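GTP pyrophosphokinase (PDB 2BE3) probably transfers pyrophosphate from ATP to GTP or GDP to make the alarmone (p)ppGpp, as expected of a RelA/SpoT-family synthetase. Local coordinates at residues Thr147-Glu157 / Leu176-Asp187. Numbering follows the deposited sequence.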
loop_
_atom_site.group_PDB
_atom_site.type_symbol
_atom_site.label_atom_id
_atom_site.label_comp_id
_atom_site.label_asym_id
_atom_site.label_seq_id
_atom_site.Cartn_x
_atom_site.Cartn_y
_atom_site.Cartn_z
ATOM N N THR A 147 8.619 -22.529 -0.967
ATOM C CA THR A 147 9.740 -22.546 -1.874
ATOM C C THR A 147 9.205 -22.654 -3.308
ATOM O O THR A 147 8.004 -22.925 -3.545
ATOM C CB THR A 147 10.745 -23.685 -1.592
ATOM O OG1 THR A 147 10.086 -24.959 -1.665
ATOM C CG2 THR A 147 11.411 -23.497 -0.230
ATOM N N LEU A 148 10.085 -22.437 -4.262
ATOM C CA LEU A 148 9.683 -22.543 -5.655
ATOM C C LEU A 148 9.274 -23.970 -5.967
ATOM O O LEU A 148 8.318 -24.175 -6.683
ATOM C CB LEU A 148 10.793 -22.011 -6.583
ATOM C CG LEU A 148 10.796 -20.461 -6.610
ATOM C CD1 LEU A 148 9.461 -19.934 -7.142
ATOM C CD2 LEU A 148 11.022 -19.824 -5.234
ATOM N N ALA A 149 9.964 -24.957 -5.400
ATOM C CA ALA A 149 9.590 -26.348 -5.645
ATOM C C ALA A 149 8.207 -26.713 -4.989
ATOM O O ALA A 149 7.373 -27.406 -5.632
ATOM C CB ALA A 149 10.689 -27.278 -5.200
HETATM N N MSE A 150 7.973 -26.245 -3.751
HETATM C CA MSE A 150 6.655 -26.334 -3.125
HETATM C C MSE A 150 5.572 -25.663 -3.964
HETATM O O MSE A 150 4.549 -26.256 -4.229
HETATM C CB MSE A 150 6.623 -25.733 -1.707
HETATM C CG MSE A 150 7.440 -26.425 -0.661
HETATM SE SE MSE A 150 7.349 -25.376 1.018
HETATM C CE MSE A 150 9.017 -26.008 1.961
ATOM N N ASN A 151 5.804 -24.431 -4.395
ATOM C CA ASN A 151 4.867 -23.743 -5.268
ATOM C C ASN A 151 4.573 -24.446 -6.608
ATOM O O ASN A 151 3.428 -24.508 -7.048
ATOM C CB ASN A 151 5.306 -22.308 -5.484
ATOM C CG ASN A 151 4.209 -21.468 -6.106
ATOM O OD1 ASN A 151 4.327 -21.036 -7.265
ATOM N ND2 ASN A 151 3.137 -21.228 -5.357
ATOM N N PHE A 152 5.607 -24.961 -7.250
ATOM C CA PHE A 152 5.469 -25.700 -8.498
ATOM C C PHE A 152 4.583 -26.940 -8.276
ATOM O O PHE A 152 3.662 -27.194 -9.032
ATOM C CB PHE A 152 6.850 -26.110 -8.974
ATOM C CG PHE A 152 6.863 -26.964 -10.203
ATOM C CD1 PHE A 152 6.382 -26.487 -11.422
ATOM C CD2 PHE A 152 7.415 -28.243 -10.167
ATOM C CE1 PHE A 152 6.434 -27.271 -12.581
ATOM C CE2 PHE A 152 7.475 -29.027 -11.347
ATOM C CZ PHE A 152 6.975 -28.527 -12.539
ATOM N N TRP A 153 4.818 -27.692 -7.214
ATOM C CA TRP A 153 4.034 -28.894 -7.022
ATOM C C TRP A 153 2.590 -28.561 -6.624
ATOM O O TRP A 153 1.653 -29.153 -7.160
ATOM C CB TRP A 153 4.692 -29.830 -6.003
ATOM C CG TRP A 153 3.985 -31.132 -5.917
ATOM C CD1 TRP A 153 4.246 -32.256 -6.651
ATOM C CD2 TRP A 153 2.870 -31.445 -5.080
ATOM N NE1 TRP A 153 3.372 -33.254 -6.312
ATOM C CE2 TRP A 153 2.516 -32.789 -5.345
ATOM C CE3 TRP A 153 2.114 -30.713 -4.149
ATOM C CZ2 TRP A 153 1.455 -33.430 -4.696
ATOM C CZ3 TRP A 153 1.054 -31.358 -3.491
ATOM C CH2 TRP A 153 0.732 -32.695 -3.784
ATOM N N ALA A 154 2.427 -27.622 -5.689
ATOM C CA ALA A 154 1.103 -27.261 -5.160
ATOM C C ALA A 154 0.178 -26.662 -6.192
ATOM O O ALA A 154 -0.974 -27.052 -6.249
ATOM C CB ALA A 154 1.215 -26.322 -3.969
ATOM N N THR A 155 0.663 -25.725 -7.014
ATOM C CA THR A 155 -0.207 -25.046 -7.963
ATOM C C THR A 155 -0.687 -26.082 -8.957
ATOM O O THR A 155 -1.817 -26.039 -9.373
ATOM C CB THR A 155 0.476 -23.859 -8.748
ATOM O OG1 THR A 155 1.585 -24.371 -9.416
ATOM C CG2 THR A 155 0.983 -22.750 -7.855
ATOM N N ILE A 156 0.179 -27.016 -9.331
ATOM C CA ILE A 156 -0.184 -28.105 -10.248
ATOM C C ILE A 156 -1.166 -29.122 -9.626
ATOM O O ILE A 156 -2.082 -29.572 -10.299
ATOM C CB ILE A 156 1.084 -28.793 -10.778
ATOM C CG1 ILE A 156 1.668 -27.971 -11.925
ATOM C CG2 ILE A 156 0.854 -30.264 -11.178
ATOM C CD1 ILE A 156 3.016 -28.499 -12.374
ATOM N N GLU A 157 -0.973 -29.476 -8.357
ATOM C CA GLU A 157 -1.856 -30.417 -7.673
ATOM C C GLU A 157 -3.268 -29.819 -7.536
ATOM O O GLU A 157 -4.256 -30.485 -7.784
ATOM C CB GLU A 157 -1.253 -30.852 -6.330
ATOM C CG GLU A 157 -1.798 -32.137 -5.800
ATOM C CD GLU A 157 -2.924 -31.970 -4.774
ATOM O OE1 GLU A 157 -3.264 -30.809 -4.405
ATOM O OE2 GLU A 157 -3.472 -33.027 -4.312
ATOM N N LEU A 176 1.997 -37.430 -9.359
ATOM C CA LEU A 176 1.877 -36.525 -8.225
ATOM C C LEU A 176 2.738 -36.959 -7.036
ATOM O O LEU A 176 3.376 -36.140 -6.390
ATOM C CB LEU A 176 0.415 -36.346 -7.811
ATOM C CG LEU A 176 -0.419 -35.411 -8.707
ATOM C CD1 LEU A 176 -1.831 -35.184 -8.142
ATOM C CD2 LEU A 176 0.294 -34.076 -8.933
ATOM N N GLU A 177 2.789 -38.257 -6.781
ATOM C CA GLU A 177 3.521 -38.775 -5.630
ATOM C C GLU A 177 5.016 -38.770 -5.880
ATOM O O GLU A 177 5.768 -38.395 -4.979
ATOM C CB GLU A 177 3.027 -40.164 -5.245
ATOM C CG GLU A 177 1.600 -40.116 -4.692
ATOM C CD GLU A 177 0.985 -41.488 -4.488
ATOM O OE1 GLU A 177 1.580 -42.491 -4.966
ATOM O OE2 GLU A 177 -0.101 -41.566 -3.849
ATOM N N ILE A 178 5.458 -39.155 -7.083
ATOM C CA ILE A 178 6.887 -39.082 -7.324
ATOM C C ILE A 178 7.414 -37.643 -7.370
ATOM O O ILE A 178 8.471 -37.364 -6.777
ATOM C CB ILE A 178 7.475 -40.079 -8.430
ATOM C CG1 ILE A 178 8.601 -39.448 -9.238
ATOM C CG2 ILE A 178 6.437 -40.630 -9.380
ATOM C CD1 ILE A 178 9.812 -40.411 -9.355
ATOM N N THR A 179 6.674 -36.734 -8.024
ATOM C CA THR A 179 7.064 -35.331 -8.053
ATOM C C THR A 179 7.065 -34.720 -6.654
ATOM O O THR A 179 7.974 -33.969 -6.332
ATOM C CB THR A 179 6.241 -34.461 -9.063
ATOM O OG1 THR A 179 4.835 -34.543 -8.771
ATOM C CG2 THR A 179 6.493 -34.931 -10.487
ATOM N N ALA A 180 6.096 -35.073 -5.804
ATOM C CA ALA A 180 6.096 -34.578 -4.411
ATOM C C ALA A 180 7.347 -35.009 -3.662
ATOM O O ALA A 180 7.916 -34.206 -2.945
ATOM C CB ALA A 180 4.812 -34.981 -3.624
ATOM N N ARG A 181 7.756 -36.270 -3.827
ATOM C CA ARG A 181 9.022 -36.788 -3.299
ATOM C C ARG A 181 10.240 -36.064 -3.919
ATOM O O ARG A 181 11.108 -35.574 -3.185
ATOM C CB ARG A 181 9.133 -38.312 -3.508
ATOM C CG ARG A 181 8.087 -39.105 -2.727
ATOM C CD ARG A 181 8.371 -40.641 -2.619
ATOM N NE ARG A 181 8.786 -41.277 -3.886
ATOM C CZ ARG A 181 8.002 -42.002 -4.698
ATOM N NH1 ARG A 181 6.706 -42.204 -4.432
ATOM N NH2 ARG A 181 8.525 -42.529 -5.799
ATOM N N ILE A 182 10.304 -35.993 -5.251
ATOM C CA ILE A 182 11.394 -35.273 -5.911
ATOM C C ILE A 182 11.513 -33.810 -5.448
ATOM O O ILE A 182 12.625 -33.349 -5.201
ATOM C CB ILE A 182 11.302 -35.320 -7.450
ATOM C CG1 ILE A 182 11.483 -36.737 -7.974
ATOM C CG2 ILE A 182 12.390 -34.476 -8.073
ATOM C CD1 ILE A 182 11.045 -36.890 -9.427
ATOM N N ALA A 183 10.386 -33.104 -5.317
ATOM C CA ALA A 183 10.389 -31.696 -4.913
ATOM C C ALA A 183 10.879 -31.481 -3.467
ATOM O O ALA A 183 11.628 -30.549 -3.179
ATOM C CB ALA A 183 9.013 -31.121 -5.054
ATOM N N HIS A 184 10.416 -32.317 -2.555
ATOM C CA HIS A 184 10.915 -32.335 -1.187
ATOM C C HIS A 184 12.414 -32.608 -1.146
ATOM O O HIS A 184 13.172 -31.919 -0.445
ATOM C CB HIS A 184 10.179 -33.418 -0.404
ATOM C CG HIS A 184 10.628 -33.538 1.010
ATOM N ND1 HIS A 184 11.505 -34.516 1.431
ATOM C CD2 HIS A 184 10.337 -32.798 2.102
ATOM C CE1 HIS A 184 11.714 -34.389 2.729
ATOM N NE2 HIS A 184 11.013 -33.357 3.158
ATOM N N GLN A 185 12.830 -33.605 -1.928
ATOM C CA GLN A 185 14.215 -33.983 -2.028
ATOM C C GLN A 185 15.077 -32.856 -2.595
ATOM O O GLN A 185 16.216 -32.649 -2.143
ATOM C CB GLN A 185 14.353 -35.266 -2.847
ATOM C CG GLN A 185 15.604 -36.095 -2.516
ATOM C CD GLN A 185 16.133 -36.883 -3.726
ATOM O OE1 GLN A 185 17.230 -37.468 -3.677
ATOM N NE2 GLN A 185 15.360 -36.885 -4.825
ATOM N N LEU A 186 14.526 -32.105 -3.552
ATOM C CA LEU A 186 15.222 -30.936 -4.077
ATOM C C LEU A 186 15.505 -29.934 -2.961
ATOM O O LEU A 186 16.638 -29.480 -2.822
ATOM C CB LEU A 186 14.441 -30.268 -5.217
ATOM C CG LEU A 186 15.115 -29.059 -5.877
ATOM C CD1 LEU A 186 16.531 -29.376 -6.350
ATOM C CD2 LEU A 186 14.271 -28.534 -7.044
ATOM N N ASP A 187 14.485 -29.602 -2.178
ATOM C CA ASP A 187 14.632 -28.697 -1.053
ATOM C C ASP A 187 15.490 -29.258 0.083
ATOM O O ASP A 187 16.178 -28.498 0.744
ATOM C CB ASP A 187 13.258 -28.297 -0.457
ATOM C CG ASP A 187 12.486 -27.344 -1.341
ATOM O OD1 ASP A 187 13.122 -26.619 -2.150
ATOM O OD2 ASP A 187 11.238 -27.308 -1.201
HETATM O O HOH W 1 12.651 -24.927 -4.317
#
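The indole of W153 bonds L176 O, joining helix 148-164 to helix 170-191. W153 NE1 donates to L176 O at 2.9 Å, in the carbonyl plane and on a lone pair. L176 O also accepts the helical bond from A180 N, so two donors grip it. With CG anti to the backbone N (chi1 -173°), the indole reaches across to the 176-187 helix.

At the other end, T147 OG1 donates to D187 OD2 at 2.7 Å, on the syn side, 27° out of the carboxylate plane. The same hydroxyl oxygen N-caps helix 148-164 by accepting from M150 N at 3.2 Å. A water bridges D187 OD1 and A149 N. R120 forms a salt bridge with D187 OD2.

Apolar contacts run along the interface. A180 CB makes a CH-pi contact over the five-membered ring of W153, 3.9 Å from its centroid. E157 CB covers the opposite face. A149 CB meets A183 CB at 4.2 Å, where the backbones come closest. L176 CD1 touches E157 CG at 3.8 Å.

The axes of 148-157 and 176-187 come within 9.1 Å and run nearly antiparallel, at 167°. This is a helical hairpin, formed by helices 148-164 and 170-191 directly after strand 137-147 of the RelA/SpoT-family mixed sheet.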